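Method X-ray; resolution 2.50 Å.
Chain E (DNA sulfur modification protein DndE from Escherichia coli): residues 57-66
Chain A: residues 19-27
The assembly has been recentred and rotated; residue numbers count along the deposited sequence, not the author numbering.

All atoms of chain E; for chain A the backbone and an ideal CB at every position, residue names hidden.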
# COMPACT_ATOMS: atom_id res chain seq x y z
N GLY E 57 -16.55 -24.09 -9.20
CA GLY E 57 -15.53 -23.16 -9.66
C GLY E 57 -14.14 -23.76 -9.63
O GLY E 57 -13.88 -24.73 -8.92
N THR E 58 -13.25 -23.15 -10.41
CA THR E 58 -11.84 -23.52 -10.50
C THR E 58 -11.10 -23.19 -9.22
O THR E 58 -10.36 -24.04 -8.68
CB THR E 58 -11.14 -22.76 -11.64
OG1 THR E 58 -11.80 -23.05 -12.87
CG2 THR E 58 -9.68 -23.15 -11.74
N LEU E 59 -11.27 -21.95 -8.74
CA LEU E 59 -10.53 -21.50 -7.55
C LEU E 59 -11.33 -21.56 -6.27
O LEU E 59 -12.49 -21.11 -6.22
CB LEU E 59 -9.95 -20.09 -7.75
CG LEU E 59 -8.54 -20.03 -8.35
CD1 LEU E 59 -8.59 -20.09 -9.87
CD2 LEU E 59 -7.79 -18.78 -7.91
N VAL E 60 -10.71 -22.15 -5.26
CA VAL E 60 -11.14 -22.02 -3.88
C VAL E 60 -10.19 -21.01 -3.25
O VAL E 60 -8.97 -21.17 -3.34
CB VAL E 60 -11.02 -23.34 -3.08
CG1 VAL E 60 -11.58 -23.16 -1.69
CG2 VAL E 60 -11.72 -24.48 -3.78
N LEU E 61 -10.73 -19.97 -2.61
CA LEU E 61 -9.87 -18.97 -1.98
C LEU E 61 -10.25 -18.76 -0.53
O LEU E 61 -11.40 -18.95 -0.15
CB LEU E 61 -9.94 -17.65 -2.75
CG LEU E 61 -9.54 -17.65 -4.23
CD1 LEU E 61 -9.81 -16.30 -4.86
CD2 LEU E 61 -8.08 -18.04 -4.40
N ASP E 62 -9.27 -18.37 0.27
CA ASP E 62 -9.55 -17.96 1.64
C ASP E 62 -10.61 -16.87 1.68
O ASP E 62 -10.60 -15.94 0.87
CB ASP E 62 -8.27 -17.48 2.33
CG ASP E 62 -7.43 -18.61 2.86
OD1 ASP E 62 -7.76 -19.79 2.58
OD2 ASP E 62 -6.43 -18.33 3.56
N LYS E 63 -11.54 -17.02 2.61
CA LYS E 63 -12.62 -16.06 2.84
C LYS E 63 -12.12 -14.61 2.85
O LYS E 63 -12.75 -13.72 2.28
CB LYS E 63 -13.31 -16.40 4.15
CG LYS E 63 -14.52 -15.58 4.45
CD LYS E 63 -15.34 -16.22 5.56
CE LYS E 63 -14.66 -16.09 6.91
NZ LYS E 63 -15.51 -16.67 7.99
N ILE E 64 -10.97 -14.39 3.48
CA ILE E 64 -10.35 -13.07 3.54
C ILE E 64 -9.83 -12.63 2.17
O ILE E 64 -9.74 -11.43 1.89
CB ILE E 64 -9.19 -13.04 4.60
CG1 ILE E 64 -9.73 -13.39 6.00
CG2 ILE E 64 -8.56 -11.64 4.66
CD1 ILE E 64 -8.65 -13.56 7.10
N THR E 65 -9.48 -13.59 1.32
CA THR E 65 -9.00 -13.27 -0.02
C THR E 65 -10.14 -12.77 -0.89
O THR E 65 -9.96 -11.85 -1.68
CB THR E 65 -8.33 -14.49 -0.71
OG1 THR E 65 -7.38 -15.08 0.18
CG2 THR E 65 -7.63 -14.06 -1.99
N TRP E 66 -11.32 -13.37 -0.74
CA TRP E 66 -12.50 -12.96 -1.51
C TRP E 66 -12.96 -11.59 -1.09
O TRP E 66 -13.14 -10.70 -1.92
CB TRP E 66 -13.66 -13.94 -1.31
CG TRP E 66 -13.63 -15.13 -2.18
CD1 TRP E 66 -13.43 -16.42 -1.79
CD2 TRP E 66 -13.82 -15.17 -3.60
NE1 TRP E 66 -13.48 -17.26 -2.87
CE2 TRP E 66 -13.71 -16.52 -4.00
CE3 TRP E 66 -14.05 -14.19 -4.58
CZ2 TRP E 66 -13.84 -16.93 -5.33
CZ3 TRP E 66 -14.18 -14.60 -5.91
CH2 TRP E 66 -14.07 -15.95 -6.27
N UNK A 19 -2.22 -17.22 -12.02
CA UNK A 19 -3.67 -17.37 -12.09
C UNK A 19 -4.33 -16.78 -10.87
O UNK A 19 -5.38 -16.17 -10.97
CB UNK A 19 -4.06 -18.84 -12.23
N UNK A 20 -3.70 -16.98 -9.71
CA UNK A 20 -4.15 -16.35 -8.48
C UNK A 20 -4.15 -14.84 -8.66
O UNK A 20 -5.09 -14.17 -8.27
CB UNK A 20 -3.27 -16.76 -7.30
N UNK A 21 -3.10 -14.30 -9.26
CA UNK A 21 -3.08 -12.89 -9.58
C UNK A 21 -4.25 -12.51 -10.50
O UNK A 21 -4.81 -11.42 -10.39
CB UNK A 21 -1.75 -12.52 -10.23
N UNK A 22 -4.59 -13.40 -11.43
CA UNK A 22 -5.69 -13.17 -12.35
C UNK A 22 -6.98 -12.87 -11.64
O UNK A 22 -7.66 -11.90 -11.98
CB UNK A 22 -5.88 -14.38 -13.26
N UNK A 23 -7.31 -13.70 -10.64
CA UNK A 23 -8.55 -13.62 -9.85
C UNK A 23 -8.49 -12.63 -8.69
O UNK A 23 -9.51 -12.08 -8.29
CB UNK A 23 -8.89 -15.01 -9.30
N UNK A 24 -7.31 -12.47 -8.12
CA UNK A 24 -7.14 -11.60 -6.98
C UNK A 24 -6.20 -10.49 -7.45
O UNK A 24 -5.71 -10.52 -8.57
CB UNK A 24 -6.60 -12.35 -5.76
N UNK A 25 -5.94 -9.50 -6.63
CA UNK A 25 -4.92 -8.55 -7.07
C UNK A 25 -3.50 -9.05 -6.79
O UNK A 25 -2.53 -8.45 -7.23
CB UNK A 25 -5.14 -7.20 -6.38
N UNK A 26 -3.41 -10.16 -6.06
CA UNK A 26 -2.17 -10.56 -5.40
C UNK A 26 -1.05 -10.88 -6.37
O UNK A 26 -1.17 -11.76 -7.22
CB UNK A 26 -2.43 -11.78 -4.51
N UNK A 27 0.04 -10.13 -6.25
CA UNK A 27 1.22 -10.26 -7.10
C UNK A 27 1.97 -11.54 -6.78
O UNK A 27 2.01 -11.95 -5.62
CB UNK A 27 2.14 -9.05 -6.93

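Position 19 lies in a helix, its CA-to-CB bond directed toward chain E, but the ideal CB is still 5.3 Å from E:Leu59 CD1. Nothing at that margin demands a particular shape, so a long polar or aliphatic chain would serve. The residue is A:Lys19, whose end leads away from chain E.

At position 20 the bond points sideways, and the ideal CB is 5.0 Å from E:Leu59 CD2. Chain E offers only the methyl groups of E:Leu59 and E:Leu61 nearby, so a branched aliphatic chain or methionine, able to bend back toward them, would fit. A:Leu20, with chi1 t and chi2 p, does so: its CD1 lies 3.6 Å from E:Leu61 CD2 and 4.3 Å from E:Leu59 CD2.

Position 21 is out of reach of chain E and its helical backbone suits many residues; A:Lys21 takes it, its NZ hydrogen-bonded elsewhere in the structure. Position 22 is also helical, but an ideal CB would lie 3.0 Å from the carbonyl O of A:Lys19, a clash that favours glycine, and A:Gly22 is found.

Position 23 points toward chain E, its ideal CB 4.2 Å from E:Leu59 CD2 and 4.7 Å from E:Leu61 CD1. A large apolar or aromatic side chain could spread over E:Leu59; leucine, methionine, phenylalanine or tyrosine are all plausible. A:Tyr23 packs one ring face against E:Leu59 CG, and its CE2 comes within 3.3 Å of E:Leu59 CD1, a tight apolar contact. Its OH reaches the margin of the patch, 4.5 Å from E:Thr58 CB.

Position 24 leaves helical phi/psi at -116/176. Its ideal CB is 4.3 Å from E:Thr65 CG2 and 5.2 Å from E:Leu61 CD1, so a small or beta-branched residue such as alanine, valine or threonine would suit. A:Thr24 presents CG2 to chain E, 3.6 Å from E:Thr65 CG2 and 3.7 Å from E:Leu61 CD1. Meanwhile its OG1 donates to A:Leu20 O (2.7 Å) and accepts from the backbone N of position 26 (3.1 Å), tying the helix end to the following loop, a role valine could not fill.

Position 25 is out of reach, with room for a CB, so the choice is wide; it is A:Gly25. Position 26 points toward chain E, yet no atom there lies within 5.5 Å of the ideal CB. A long aliphatic chain could bridge the gap, and A:Ile26 extends CD1 to 3.8 Å from E:Thr65 CG2.

Position 27, out of reach, is an N-cap, where serine, threonine, aspartate or asparagine are common; A:Thr27 occupies it.

Chain A (19-27) KLKGYTGIT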
# COMPACT_ATOMS: atom_id res chain seq x y z
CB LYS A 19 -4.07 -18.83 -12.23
CG LYS A 19 -3.70 -19.42 -13.57
CD LYS A 19 -3.95 -20.91 -13.60
CE LYS A 19 -3.20 -21.55 -14.74
NZ LYS A 19 -4.06 -22.50 -15.48
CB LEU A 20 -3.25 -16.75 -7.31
CG LEU A 20 -3.59 -16.09 -5.97
CD1 LEU A 20 -4.96 -16.55 -5.50
CD2 LEU A 20 -2.51 -16.36 -4.93
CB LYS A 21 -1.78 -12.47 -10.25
CG LYS A 21 -1.87 -11.08 -10.80
CD LYS A 21 -0.57 -10.56 -11.29
CE LYS A 21 -0.60 -9.03 -11.25
NZ LYS A 21 0.75 -8.48 -11.57
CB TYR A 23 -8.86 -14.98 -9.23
CG TYR A 23 -9.67 -15.88 -10.11
CD1 TYR A 23 -11.06 -15.85 -10.08
CD2 TYR A 23 -9.04 -16.79 -10.96
CE1 TYR A 23 -11.81 -16.69 -10.88
CE2 TYR A 23 -9.78 -17.64 -11.76
CZ TYR A 23 -11.16 -17.59 -11.72
OH TYR A 23 -11.88 -18.44 -12.53
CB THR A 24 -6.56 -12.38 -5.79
OG1 THR A 24 -5.19 -12.72 -6.05
CG2 THR A 24 -7.32 -13.66 -5.57
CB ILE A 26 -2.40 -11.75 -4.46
CG1 ILE A 26 -3.58 -11.45 -3.51
CG2 ILE A 26 -1.12 -12.07 -3.70
CD1 ILE A 26 -4.23 -12.69 -2.89
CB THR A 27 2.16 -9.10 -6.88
OG1 THR A 27 2.51 -9.06 -5.49
CG2 THR A 27 1.49 -7.81 -7.25
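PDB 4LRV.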